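Local coordinates for 70 kDa protein (Xanthomonas sp., PDB 4B2N), which probably cleaves natural rubber (latex) oxidatively and processively, acting as a dioxygenase that carries two covalently attached heme c groups, at residues Leu220-Met225 / Leu240-Gly245; Asn310-Met315 / Trp450-Leu455; Tyr351-Asn356 / Tyr560-Leu565; Glu424-Asp429 / His641-Ser646. All blocks are in the same frame, centred on the assembly; numbering follows the deposited sequence. Where two conformers were deposited one is given.

Contact 1: residues Leu220-Met225 / Leu240-Gly245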
# COMPACT_ATOMS: atom_id res chain seq x y z
N LEU A 220 -2.34 14.11 9.98
CA LEU A 220 -3.27 15.13 10.47
C LEU A 220 -4.42 14.43 11.19
O LEU A 220 -4.91 14.89 12.23
CB LEU A 220 -3.75 15.95 9.29
CG LEU A 220 -4.66 17.11 9.62
CD1 LEU A 220 -4.04 18.07 10.64
CD2 LEU A 220 -4.96 17.90 8.31
N LEU A 221 -4.84 13.27 10.67
CA LEU A 221 -5.94 12.55 11.39
C LEU A 221 -5.47 12.11 12.77
O LEU A 221 -6.19 12.29 13.77
CB LEU A 221 -6.27 11.31 10.56
CG LEU A 221 -7.35 10.37 11.08
CD1 LEU A 221 -8.69 11.05 10.99
CD2 LEU A 221 -7.26 9.08 10.23
N ALA A 222 -4.26 11.56 12.83
CA ALA A 222 -3.65 11.08 14.10
C ALA A 222 -3.51 12.26 15.08
O ALA A 222 -3.91 12.19 16.26
CB ALA A 222 -2.24 10.43 13.82
N SER A 223 -3.01 13.39 14.56
CA SER A 223 -2.83 14.59 15.40
C SER A 223 -4.15 15.08 15.96
O SER A 223 -4.28 15.27 17.23
CB SER A 223 -2.16 15.69 14.57
OG SER A 223 -2.00 16.81 15.39
N ASP A 224 -5.15 15.26 15.08
CA ASP A 224 -6.47 15.66 15.57
C ASP A 224 -7.00 14.67 16.60
O ASP A 224 -7.51 15.07 17.66
CB ASP A 224 -7.52 15.86 14.47
CG ASP A 224 -7.18 17.04 13.54
OD1 ASP A 224 -6.29 17.87 13.84
OD2 ASP A 224 -7.86 17.13 12.50
N MET A 225 -6.97 13.38 16.25
CA MET A 225 -7.63 12.36 17.10
C MET A 225 -6.98 12.30 18.49
O MET A 225 -7.66 12.07 19.53
CB MET A 225 -7.50 10.99 16.41
CG MET A 225 -8.28 10.89 15.13
SD MET A 225 -9.98 10.87 15.57
CE MET A 225 -10.60 9.85 14.24
N LEU A 240 -0.31 4.04 15.43
CA LEU A 240 -1.06 4.40 14.21
C LEU A 240 -0.08 5.16 13.35
O LEU A 240 0.91 5.67 13.84
CB LEU A 240 -2.35 5.17 14.51
CG LEU A 240 -2.21 6.65 14.83
CD1 LEU A 240 -3.41 7.34 15.42
CD2 LEU A 240 -1.14 6.64 15.84
N PRO A 241 -0.31 5.17 12.04
CA PRO A 241 0.71 5.71 11.14
C PRO A 241 0.69 7.23 11.13
O PRO A 241 -0.27 7.84 11.60
CB PRO A 241 0.34 5.16 9.76
CG PRO A 241 -0.98 4.53 9.88
CD PRO A 241 -1.48 4.61 11.33
N TRP A 242 1.80 7.84 10.65
CA TRP A 242 1.89 9.32 10.56
C TRP A 242 2.25 9.62 9.15
O TRP A 242 2.43 8.69 8.34
CB TRP A 242 2.97 9.76 11.55
CG TRP A 242 2.99 11.25 11.82
CD1 TRP A 242 3.83 12.19 11.22
CD2 TRP A 242 2.21 12.01 12.83
NE1 TRP A 242 3.59 13.44 11.74
CE2 TRP A 242 2.62 13.40 12.71
CE3 TRP A 242 1.23 11.67 13.77
CZ2 TRP A 242 2.11 14.41 13.55
CZ3 TRP A 242 0.70 12.69 14.61
CH2 TRP A 242 1.13 14.02 14.49
N SER A 243 2.35 10.91 8.78
CA SER A 243 2.83 11.17 7.45
C SER A 243 3.50 12.53 7.49
O SER A 243 3.26 13.34 8.42
CB SER A 243 1.67 11.17 6.45
OG SER A 243 0.72 12.16 6.78
N THR A 244 4.28 12.77 6.46
CA THR A 244 4.85 14.05 6.28
C THR A 244 3.97 14.96 5.48
O THR A 244 4.14 16.21 5.54
CB THR A 244 6.26 14.02 5.68
OG1 THR A 244 6.22 13.45 4.37
CG2 THR A 244 7.19 13.16 6.54
N GLY A 245 2.97 14.37 4.81
CA GLY A 245 2.10 15.14 3.94
C GLY A 245 0.93 14.28 3.52
O GLY A 245 0.42 13.50 4.36
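Ser223 OG is gripped by two backbone groups, the carbonyl of Pro616 and the N-H of Ile618, while CB of the same residue meets the six-membered ring of Trp242 obliquely, Ser223 CB lying 3.7 Å from Trp242 CH2. With OG anti to its own backbone N (chi1 180°), the hydroxyl points to Pro616 and Ile618 while CB stays with the indole. One residue earlier, Ala222 aims its methyl straight at the loop 240-245. Its CB lies 3.7 Å from Trp242 CE3 and 3.9 Å from Pro241 O, and it too approaches the indole obliquely. Leu240 was modelled in two conformations, which leaves its part beside the Ala222 methyl less certain. No hydrogen bond joins the two segments; the fit relies on small helix residues that let the indole come close to the backbone, with Trp242 CZ3 3.8 Å from Ser223 N. The buried indole N-H is nevertheless satisfied, since Trp242 NE1 bonds to Asp594 O. Further along, Ser243 OG donates to Gly245 O at 2.8 Å, in the plane of that carbonyl, a bond within the loop itself. Helix 218-226 thus backs a loop whose Pro241 touches the heme c carried by Cys191 and Cys194, with Met599 of helix 599-607 packed on Ala222, Leu240 and Trp242, and helix 620-626 contributing Ile623 against Leu220 and Arg626 against Trp242.

Contact 2: residues Asn310-Met315 / Trp450-Leu455. With HEC (heme c), chain C.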
# COMPACT_ATOMS: atom_id res chain seq x y z
N ASN A 310 0.83 -15.08 0.87
CA ASN A 310 0.81 -14.81 2.29
C ASN A 310 -0.19 -13.74 2.59
O ASN A 310 -0.42 -12.88 1.78
CB ASN A 310 2.21 -14.46 2.84
CG ASN A 310 2.29 -13.04 3.34
OD1 ASN A 310 2.08 -12.79 4.48
ND2 ASN A 310 2.62 -12.10 2.45
N VAL A 311 -0.86 -13.84 3.74
CA VAL A 311 -1.75 -12.76 4.13
C VAL A 311 -1.37 -12.18 5.47
O VAL A 311 -2.03 -11.24 5.94
CB VAL A 311 -3.24 -13.22 4.19
CG1 VAL A 311 -3.63 -13.76 2.82
CG2 VAL A 311 -3.42 -14.25 5.32
N HIS A 312 -0.27 -12.68 6.07
CA HIS A 312 0.19 -12.15 7.40
C HIS A 312 0.63 -10.75 7.25
O HIS A 312 0.32 -9.87 8.09
CB HIS A 312 1.30 -13.03 7.98
CG HIS A 312 0.78 -14.31 8.52
ND1 HIS A 312 1.48 -15.08 9.35
CD2 HIS A 312 -0.45 -14.96 8.31
CE1 HIS A 312 0.76 -16.20 9.67
NE2 HIS A 312 -0.43 -16.11 9.06
N SER A 313 1.32 -10.46 6.15
CA SER A 313 1.62 -9.04 5.87
C SER A 313 0.32 -8.19 5.77
O SER A 313 0.24 -7.04 6.31
CB SER A 313 2.43 -8.91 4.59
OG SER A 313 1.72 -9.52 3.51
N GLU A 314 -0.73 -8.74 5.15
CA GLU A 314 -1.97 -7.97 4.95
C GLU A 314 -2.60 -7.75 6.30
O GLU A 314 -3.34 -6.77 6.54
CB GLU A 314 -2.93 -8.77 4.06
CG GLU A 314 -2.36 -9.00 2.65
CD GLU A 314 -3.36 -9.58 1.67
OE1 GLU A 314 -4.57 -9.76 2.05
OE2 GLU A 314 -2.90 -9.90 0.53
N MET A 315 -2.30 -8.67 7.21
CA MET A 315 -2.83 -8.60 8.58
C MET A 315 -2.21 -7.61 9.54
O MET A 315 -2.82 -7.35 10.60
CB MET A 315 -2.79 -9.99 9.22
CG MET A 315 -3.84 -10.97 8.72
SD MET A 315 -3.39 -12.68 9.15
CE MET A 315 -3.85 -12.66 10.85
N TRP A 450 4.98 -14.45 11.68
CA TRP A 450 4.96 -13.66 10.46
C TRP A 450 5.43 -14.46 9.27
O TRP A 450 4.85 -14.33 8.17
CB TRP A 450 5.82 -12.41 10.68
CG TRP A 450 5.20 -11.58 11.76
CD1 TRP A 450 5.53 -11.56 13.11
CD2 TRP A 450 4.05 -10.67 11.61
NE1 TRP A 450 4.66 -10.74 13.78
CE2 TRP A 450 3.76 -10.17 12.93
CE3 TRP A 450 3.31 -10.21 10.52
CZ2 TRP A 450 2.75 -9.21 13.14
CZ3 TRP A 450 2.33 -9.27 10.71
CH2 TRP A 450 2.03 -8.80 12.01
N ALA A 451 6.43 -15.33 9.50
CA ALA A 451 6.96 -16.13 8.38
C ALA A 451 6.21 -17.46 8.30
O ALA A 451 6.68 -18.33 7.62
CB ALA A 451 8.52 -16.36 8.50
N TYR A 452 5.06 -17.60 8.98
CA TYR A 452 4.32 -18.88 9.01
C TYR A 452 5.23 -20.04 9.49
O TYR A 452 5.37 -21.10 8.78
CB TYR A 452 3.79 -19.27 7.61
CG TYR A 452 2.70 -18.45 7.03
CD1 TYR A 452 2.92 -17.11 6.61
CD2 TYR A 452 1.43 -19.00 6.87
CE1 TYR A 452 1.90 -16.37 6.00
CE2 TYR A 452 0.38 -18.27 6.23
CZ TYR A 452 0.64 -16.97 5.82
OH TYR A 452 -0.38 -16.28 5.26
N ASN A 453 5.95 -19.81 10.56
CA ASN A 453 6.80 -20.84 11.15
C ASN A 453 5.96 -21.98 11.69
O ASN A 453 6.50 -22.99 12.04
CB ASN A 453 7.87 -20.30 12.15
CG ASN A 453 7.35 -20.08 13.57
OD1 ASN A 453 6.14 -19.82 13.78
ND2 ASN A 453 8.25 -20.13 14.56
N ASN A 454 4.65 -21.85 11.71
CA ASN A 454 3.83 -23.03 12.05
C ASN A 454 3.92 -24.12 10.96
O ASN A 454 3.52 -25.26 11.22
CB ASN A 454 2.39 -22.64 12.33
CG ASN A 454 1.70 -22.05 11.11
OD1 ASN A 454 0.57 -22.45 10.78
ND2 ASN A 454 2.36 -21.10 10.44
N LEU A 455 4.47 -23.80 9.79
CA LEU A 455 4.66 -24.77 8.74
C LEU A 455 6.02 -25.50 8.83
O LEU A 455 6.36 -26.32 7.95
CB LEU A 455 4.53 -24.10 7.37
CG LEU A 455 3.28 -23.26 7.22
CD1 LEU A 455 3.31 -22.68 5.82
CD2 LEU A 455 2.02 -24.11 7.45
FE HEC C . -1.82 -1.56 3.15
CHA HEC C . 0.86 -2.59 1.16
CHB HEC C . -3.46 -4.61 2.53
CHC HEC C . -4.20 -0.93 5.66
CHD HEC C . -0.61 1.58 3.29
NA HEC C . -1.42 -3.19 2.16
C1A HEC C . -0.35 -3.40 1.25
C2A HEC C . -0.50 -4.59 0.43
C3A HEC C . -1.73 -5.21 0.80
C4A HEC C . -2.28 -4.32 1.83
CMA HEC C . -2.37 -6.44 0.19
CAA HEC C . 0.44 -5.15 -0.67
CBA HEC C . 0.17 -4.32 -1.93
CGA HEC C . 1.14 -4.63 -3.04
O1A HEC C . 2.40 -4.72 -2.84
O2A HEC C . 0.62 -4.69 -4.16
NB HEC C . -3.38 -2.60 3.97
C1B HEC C . -3.96 -3.74 3.56
C2B HEC C . -5.12 -4.17 4.32
C3B HEC C . -5.32 -3.12 5.24
C4B HEC C . -4.26 -2.18 4.91
CMB HEC C . -5.81 -5.45 4.06
CAB HEC C . -6.33 -2.99 6.36
CBB HEC C . -6.21 -3.97 7.38
NC HEC C . -2.39 -0.04 4.28
C1C HEC C . -3.32 0.15 5.28
C2C HEC C . -3.37 1.54 5.80
C3C HEC C . -2.28 2.24 5.09
C4C HEC C . -1.70 1.24 4.19
CMC HEC C . -4.33 2.01 6.89
CAC HEC C . -1.81 3.66 5.24
CBC HEC C . -1.75 4.19 6.53
ND HEC C . -0.15 -0.69 2.37
C1D HEC C . 0.17 0.59 2.55
C2D HEC C . 1.37 0.98 1.89
C3D HEC C . 1.80 -0.24 1.28
C4D HEC C . 0.80 -1.23 1.66
CMD HEC C . 2.07 2.29 1.80
CAD HEC C . 3.10 -0.41 0.56
CBD HEC C . 4.06 -0.56 1.80
CGD HEC C . 5.49 -0.62 1.33
O1D HEC C . 6.24 0.38 1.43
O2D HEC C . 5.83 -1.70 0.74
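An Asx motif leads into helix 312-319 beside the first heme c pocket, and Tyr452 of the distant loop 450-455 packs against it, its ring meeting Asn310 CB and stacking on His312. Asn310 OD1 accepts from Ser313 N at 3.0 Å, a nearly straight bond (171°) on a lone pair in the amide plane, and only weakly from His312 N. Asn310 ND2 returns a bond to Ser313 OG and takes a second partner in Ser307 O. With the turn held in this way, Val311 N points at the phenol oxygen: its bond to Tyr452 OH measures 2.9 Å and runs close to linear, the donor lying near the plane of the phenol ring. The imidazole of His312 lies face to face with that ring, centroids 3.7 Å apart and planes within 12°, with Tyr452 CE1 over the imidazole centre. Trp450 approaches obliquely, its CZ3 coming 3.4 Å from His312 O. Two residues past His312, Glu314 OE2 comes 3.5 Å from the heme methyl carbon CMA, which joins this helix to the pocket. Trp449 also stacks on His312, and its carbonyl bonds ND1, while NE2 bonds Glu333 OE1. Two acceptors on the two ring nitrogens, one of them a carboxylate, would tend to stabilise a protonated imidazole, stacked as it is with both Tyr452 and Trp449.

Contact 3: residues Tyr351-Asn356 / Tyr560-Leu565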
# COMPACT_ATOMS: atom_id res chain seq x y z
N TYR A 351 -10.32 3.23 -18.78
CA TYR A 351 -10.05 4.65 -19.01
C TYR A 351 -11.29 5.28 -19.58
O TYR A 351 -11.86 4.69 -20.50
CB TYR A 351 -8.96 4.70 -20.04
CG TYR A 351 -8.53 6.09 -20.36
CD1 TYR A 351 -7.67 6.78 -19.49
CD2 TYR A 351 -8.93 6.70 -21.57
CE1 TYR A 351 -7.27 8.07 -19.76
CE2 TYR A 351 -8.47 7.99 -21.88
CZ TYR A 351 -7.64 8.65 -20.98
OH TYR A 351 -7.20 9.91 -21.28
N PRO A 352 -11.76 6.43 -19.00
CA PRO A 352 -13.07 6.94 -19.38
C PRO A 352 -13.04 7.91 -20.60
O PRO A 352 -14.10 8.31 -21.09
CB PRO A 352 -13.56 7.64 -18.09
CG PRO A 352 -12.28 8.16 -17.50
CD PRO A 352 -11.14 7.28 -17.98
N LYS A 353 -11.87 8.26 -21.11
CA LYS A 353 -11.83 9.17 -22.28
C LYS A 353 -11.44 8.52 -23.59
O LYS A 353 -11.30 7.29 -23.72
CB LYS A 353 -10.99 10.40 -21.95
CG LYS A 353 -11.73 11.12 -20.83
CD LYS A 353 -11.30 12.52 -20.51
CE LYS A 353 -11.97 12.83 -19.17
NZ LYS A 353 -13.12 13.76 -19.26
N THR A 354 -11.31 9.37 -24.61
CA THR A 354 -11.07 8.89 -25.94
C THR A 354 -9.63 8.38 -26.10
O THR A 354 -8.67 8.95 -25.56
CB THR A 354 -11.41 10.01 -26.97
OG1 THR A 354 -10.94 9.57 -28.24
CG2 THR A 354 -10.66 11.33 -26.64
N ILE A 355 -9.48 7.30 -26.85
CA ILE A 355 -8.18 6.73 -27.13
C ILE A 355 -8.00 6.65 -28.63
O ILE A 355 -8.92 6.21 -29.33
CB ILE A 355 -8.03 5.30 -26.58
CG1 ILE A 355 -8.20 5.33 -25.04
CG2 ILE A 355 -6.67 4.74 -26.92
CD1 ILE A 355 -8.07 3.99 -24.35
N ASN A 356 -6.83 7.04 -29.09
CA ASN A 356 -6.43 6.91 -30.53
C ASN A 356 -5.90 5.53 -30.71
O ASN A 356 -4.82 5.25 -30.30
CB ASN A 356 -5.35 7.92 -30.86
CG ASN A 356 -4.97 7.93 -32.33
OD1 ASN A 356 -4.65 6.91 -32.94
ND2 ASN A 356 -5.04 9.10 -32.89
N TYR A 560 -7.62 16.34 -13.18
CA TYR A 560 -6.79 15.31 -13.78
C TYR A 560 -6.35 15.77 -15.15
O TYR A 560 -7.06 16.60 -15.75
CB TYR A 560 -7.51 13.95 -13.77
CG TYR A 560 -6.54 12.77 -13.61
CD1 TYR A 560 -5.93 12.53 -12.40
CD2 TYR A 560 -6.23 11.96 -14.66
CE1 TYR A 560 -5.08 11.47 -12.20
CE2 TYR A 560 -5.38 10.86 -14.47
CZ TYR A 560 -4.79 10.65 -13.27
OH TYR A 560 -3.97 9.60 -13.09
N ASP A 561 -5.16 15.34 -15.55
CA ASP A 561 -4.51 15.68 -16.84
C ASP A 561 -4.70 14.49 -17.76
O ASP A 561 -4.01 13.47 -17.60
CB ASP A 561 -3.02 15.96 -16.63
CG ASP A 561 -2.31 16.45 -17.92
OD1 ASP A 561 -2.85 16.16 -19.00
OD2 ASP A 561 -1.24 17.09 -17.80
N TRP A 562 -5.60 14.62 -18.75
CA TRP A 562 -5.91 13.52 -19.63
C TRP A 562 -4.90 13.43 -20.76
O TRP A 562 -5.00 12.53 -21.57
CB TRP A 562 -7.37 13.56 -20.12
CG TRP A 562 -8.23 13.55 -18.92
CD1 TRP A 562 -8.75 14.65 -18.25
CD2 TRP A 562 -8.56 12.38 -18.11
NE1 TRP A 562 -9.45 14.23 -17.13
CE2 TRP A 562 -9.36 12.87 -17.00
CE3 TRP A 562 -8.32 11.01 -18.24
CZ2 TRP A 562 -9.85 12.00 -16.00
CZ3 TRP A 562 -8.85 10.15 -17.28
CH2 TRP A 562 -9.60 10.63 -16.19
N GLN A 563 -3.93 14.32 -20.82
CA GLN A 563 -2.93 14.18 -21.88
C GLN A 563 -1.65 13.55 -21.40
O GLN A 563 -1.16 12.59 -21.98
CB GLN A 563 -2.57 15.49 -22.53
CG GLN A 563 -3.75 16.17 -23.22
CD GLN A 563 -3.51 17.67 -23.35
OE1 GLN A 563 -2.35 18.13 -23.35
NE2 GLN A 563 -4.59 18.45 -23.41
N LYS A 564 -1.11 14.12 -20.35
CA LYS A 564 0.11 13.61 -19.74
C LYS A 564 -0.13 12.51 -18.70
O LYS A 564 0.85 11.93 -18.18
CB LYS A 564 0.85 14.80 -19.12
CG LYS A 564 1.55 15.59 -20.22
CD LYS A 564 2.44 16.67 -19.65
CE LYS A 564 2.82 17.65 -20.74
NZ LYS A 564 3.97 18.47 -20.26
N LEU A 565 -1.42 12.33 -18.32
CA LEU A 565 -1.90 11.19 -17.53
C LEU A 565 -1.37 11.33 -16.12
O LEU A 565 -0.35 10.73 -15.76
CB LEU A 565 -1.47 9.85 -18.15
CG LEU A 565 -2.51 8.81 -18.52
CD1 LEU A 565 -3.70 9.42 -19.25
CD2 LEU A 565 -1.85 7.74 -19.38
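A two-stranded antiparallel hairpin, 560-561 with 566-567, is connected through an Asx turn, and the first residue of that connection, Trp562, receives the side chains of Tyr351, Pro352 and Lys353. The turn rests on Asp561 OD1, which takes Gln563 N at 2.8 Å nearly along its C-O axis and Lys564 N from well above the carboxylate plane, both on the same face. Trp562 is then the meeting point. Tyr351 slides past it antiparallel, its CE1 at the edge of the indole, 3.5 Å from Trp562 CE3, with the two rings inclined at 67°. Pro352 CD touches Trp562 CZ3 obliquely. Tyr351 also reaches Leu565 CD1, and Leu565 in turn leans on Ile656 of helix 649-660, so the surface contact continues inward to the C-terminal helix. Trp562 NE1 bonds Phe557 O, which fixes the far edge of the indole. Across the indole plane, Tyr560 CD2 covers one face near its rim. On the opposite face Lys353 crosses at about a right angle: CE stands 3.4 Å from the centroid of the Trp562 five-membered ring, and a bend in the last torsion (chi4 -107°) leaves Lys353 NZ 4.5 Å from that centroid, a cation-pi pair.

Contact 4: residues Glu424-Asp429 / His641-Ser646. With HEC (heme c), chain D.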
# COMPACT_ATOMS: atom_id res chain seq x y z
N GLU A 424 20.46 -0.40 -8.34
CA GLU A 424 21.53 0.25 -9.14
C GLU A 424 20.97 0.58 -10.52
O GLU A 424 21.54 1.42 -11.26
CB GLU A 424 22.73 -0.71 -9.29
CG GLU A 424 23.40 -0.98 -7.97
CD GLU A 424 22.75 -2.12 -7.12
OE1 GLU A 424 21.68 -2.73 -7.49
OE2 GLU A 424 23.38 -2.41 -6.04
N THR A 425 19.92 -0.14 -10.92
CA THR A 425 19.20 0.21 -12.14
C THR A 425 18.01 1.12 -11.99
O THR A 425 17.95 2.13 -12.66
CB THR A 425 19.08 -0.91 -13.26
OG1 THR A 425 17.77 -0.96 -13.87
CG2 THR A 425 19.55 -2.18 -12.91
N ILE A 426 17.12 0.83 -11.01
CA ILE A 426 15.96 1.72 -10.86
C ILE A 426 16.30 3.10 -10.32
O ILE A 426 15.75 4.07 -10.83
CB ILE A 426 14.80 1.05 -10.06
CG1 ILE A 426 13.57 2.01 -9.93
CG2 ILE A 426 15.32 0.38 -8.79
CD1 ILE A 426 12.94 2.20 -11.36
N ARG A 427 17.17 3.16 -9.31
CA ARG A 427 17.73 4.42 -8.76
C ARG A 427 16.66 5.41 -8.28
O ARG A 427 16.91 6.64 -8.23
CB ARG A 427 18.65 5.07 -9.76
CG ARG A 427 19.65 4.08 -10.32
CD ARG A 427 21.00 4.72 -10.65
NE ARG A 427 20.87 6.11 -11.11
CZ ARG A 427 20.33 6.48 -12.27
NH1 ARG A 427 19.85 5.57 -13.09
NH2 ARG A 427 20.27 7.77 -12.60
N THR A 428 15.47 4.91 -7.96
CA THR A 428 14.49 5.81 -7.34
C THR A 428 14.87 5.95 -5.88
O THR A 428 15.82 5.29 -5.39
CB THR A 428 13.09 5.20 -7.41
OG1 THR A 428 13.22 3.81 -7.14
CG2 THR A 428 12.50 5.42 -8.81
N ASP A 429 14.13 6.77 -5.14
CA ASP A 429 14.52 7.06 -3.76
C ASP A 429 14.81 5.78 -3.01
O ASP A 429 13.94 4.88 -2.91
CB ASP A 429 13.45 7.87 -3.03
CG ASP A 429 13.97 8.42 -1.74
OD1 ASP A 429 14.24 7.63 -0.82
OD2 ASP A 429 14.16 9.64 -1.67
N HIS A 641 14.43 5.86 -12.41
CA HIS A 641 13.72 5.40 -13.57
C HIS A 641 14.08 6.32 -14.75
O HIS A 641 13.24 6.68 -15.56
CB HIS A 641 12.21 5.44 -13.25
CG HIS A 641 11.37 4.63 -14.18
ND1 HIS A 641 11.01 5.05 -15.41
CD2 HIS A 641 10.76 3.40 -13.99
CE1 HIS A 641 10.19 4.13 -15.96
NE2 HIS A 641 10.06 3.13 -15.09
N ASP A 642 15.35 6.68 -14.82
CA ASP A 642 15.86 7.68 -15.76
C ASP A 642 16.18 7.15 -17.11
O ASP A 642 16.44 7.96 -18.04
CB ASP A 642 17.16 8.28 -15.21
CG ASP A 642 16.93 9.09 -14.01
OD1 ASP A 642 16.24 10.12 -14.14
OD2 ASP A 642 17.43 8.73 -12.92
N PHE A 643 16.20 5.83 -17.26
CA PHE A 643 16.42 5.20 -18.58
C PHE A 643 15.35 5.59 -19.60
O PHE A 643 15.54 5.41 -20.77
CB PHE A 643 16.48 3.69 -18.46
CG PHE A 643 15.53 3.14 -17.40
CD1 PHE A 643 14.15 3.05 -17.65
CD2 PHE A 643 16.05 2.72 -16.20
CE1 PHE A 643 13.28 2.55 -16.64
CE2 PHE A 643 15.18 2.27 -15.14
CZ PHE A 643 13.83 2.14 -15.40
N THR A 644 14.22 6.11 -19.16
CA THR A 644 13.25 6.66 -20.10
C THR A 644 13.70 7.95 -20.87
O THR A 644 13.07 8.37 -21.84
CB THR A 644 11.95 6.91 -19.40
OG1 THR A 644 12.18 7.80 -18.30
CG2 THR A 644 11.42 5.61 -18.84
N GLN A 645 14.74 8.59 -20.39
CA GLN A 645 15.29 9.81 -21.06
C GLN A 645 15.72 9.58 -22.50
O GLN A 645 15.80 10.53 -23.25
CB GLN A 645 16.49 10.32 -20.30
CG GLN A 645 17.72 9.47 -20.54
CD GLN A 645 18.72 9.58 -19.42
OE1 GLN A 645 18.68 10.52 -18.61
NE2 GLN A 645 19.62 8.59 -19.32
N SER A 646 16.01 8.33 -22.85
CA SER A 646 16.49 7.95 -24.20
C SER A 646 15.31 7.96 -25.20
O SER A 646 15.54 7.93 -26.42
CB SER A 646 17.13 6.56 -24.15
OG SER A 646 16.15 5.49 -24.02
FE HEC D . 8.96 1.48 -15.15
CHA HEC D . 7.77 2.51 -12.07
CHB HEC D . 6.12 2.89 -16.80
CHC HEC D . 10.34 0.94 -18.23
CHD HEC D . 11.04 -0.75 -13.63
NA HEC D . 7.25 2.38 -14.54
C1A HEC D . 6.99 2.87 -13.24
C2A HEC D . 5.76 3.66 -13.19
C3A HEC D . 5.28 3.76 -14.58
C4A HEC D . 6.25 3.03 -15.38
CMA HEC D . 4.02 4.46 -15.03
CAA HEC D . 5.04 4.18 -11.96
CBA HEC D . 4.22 2.91 -11.51
CGA HEC D . 3.59 3.13 -10.13
O1A HEC D . 3.91 4.18 -9.52
O2A HEC D . 2.72 2.34 -9.60
NB HEC D . 8.30 1.88 -17.17
C1B HEC D . 7.19 2.42 -17.68
C2B HEC D . 7.12 2.51 -19.14
C3B HEC D . 8.41 1.94 -19.56
C4B HEC D . 9.04 1.59 -18.29
CMB HEC D . 5.97 3.05 -19.96
CAB HEC D . 8.98 1.79 -20.95
CBB HEC D . 9.26 3.00 -21.58
NC HEC D . 10.29 0.24 -15.83
C1C HEC D . 10.90 0.23 -17.12
C2C HEC D . 12.09 -0.59 -17.23
C3C HEC D . 12.29 -1.09 -15.89
C4C HEC D . 11.22 -0.49 -15.04
CMC HEC D . 12.94 -0.86 -18.46
CAC HEC D . 13.42 -1.99 -15.48
CBC HEC D . 14.72 -1.75 -15.71
ND HEC D . 9.27 0.93 -13.28
C1D HEC D . 10.17 0.09 -12.79
C2D HEC D . 10.27 -0.06 -11.34
C3D HEC D . 9.31 0.91 -10.87
C4D HEC D . 8.79 1.47 -12.11
CMD HEC D . 11.16 -0.97 -10.54
CAD HEC D . 8.96 1.22 -9.43
CBD HEC D . 9.81 2.45 -9.08
CGD HEC D . 9.56 2.94 -7.67
O1D HEC D . 10.48 3.11 -6.86
O2D HEC D . 8.39 3.12 -7.39
O HOH W 1 17.33 4.92 -13.64
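The imidazole of His641 has Phe643 CE1 3.4 Å above one face, over its centre, and Ile426 CD1 at its edge, 3.6 Å from His641 CD2. Nitrogen NB of the heme lies in plane at the ring's edge. The Phe643 ring, in turn, carries His641 CA over one face, offset toward the rim, and takes Thr425 O at its edge. Its CE1 and CZ press on the pyrrole carbons C1C to C3C of the second heme c. His641 NE2 binds the iron (FE) of that heme at 2.0 Å. His394, beside the heme-binding Cys390 and Cys393, is the other axial ligand. Ile426 reaches the porphyrin with the same methyl that touches the histidine: chi1 (-179°) sends CG1 toward the heme, and chi2 (68°) sets CD1, 3.5 Å from heme C2D. The ligand's backbone is fixed as well, for His641 N donates to Ile426 O at 2.7 Å, almost perfectly straight (179°). A water bridges Thr425 O and Asp642 N, and the exposed Arg427 forms a salt bridge, its NH2 3.0 Å from Asp642 OD2. Thr428 OG1 donates to propionate oxygen O1D at 2.8 Å. Helix 423-426 therefore ends against the axial-ligand loop that precedes helix 649-660; Tyr501 of strand 500-502 packs on Ile426 and Thr428, and Phe516 meets the His641 ring from another loop.

Overall arrangement
Heme proximity and burial separate the four contacts. Contacts 1, 2 and 4 are buried, and each touches a heme c: contacts 1 and 2 border the first, while contact 4 supplies an iron ligand to the second. Contact 3 lies at the surface, about 40 Å from contact 2 between centres and on the opposite side of the chain's centre. Chemistry follows place. Contact 1 is apolar across its interface, contact 2 stacks rings around one straight hydrogen bond, contact 4 combines metal binding with a salt bridge, a backbone hydrogen bond and a water, and contact 3 pairs lysine with indole. Contacts 2, 3 and 4 interleave along the sequence; contact 1 closes before them. Contacts 3 and 4 both adjoin helix 649-660.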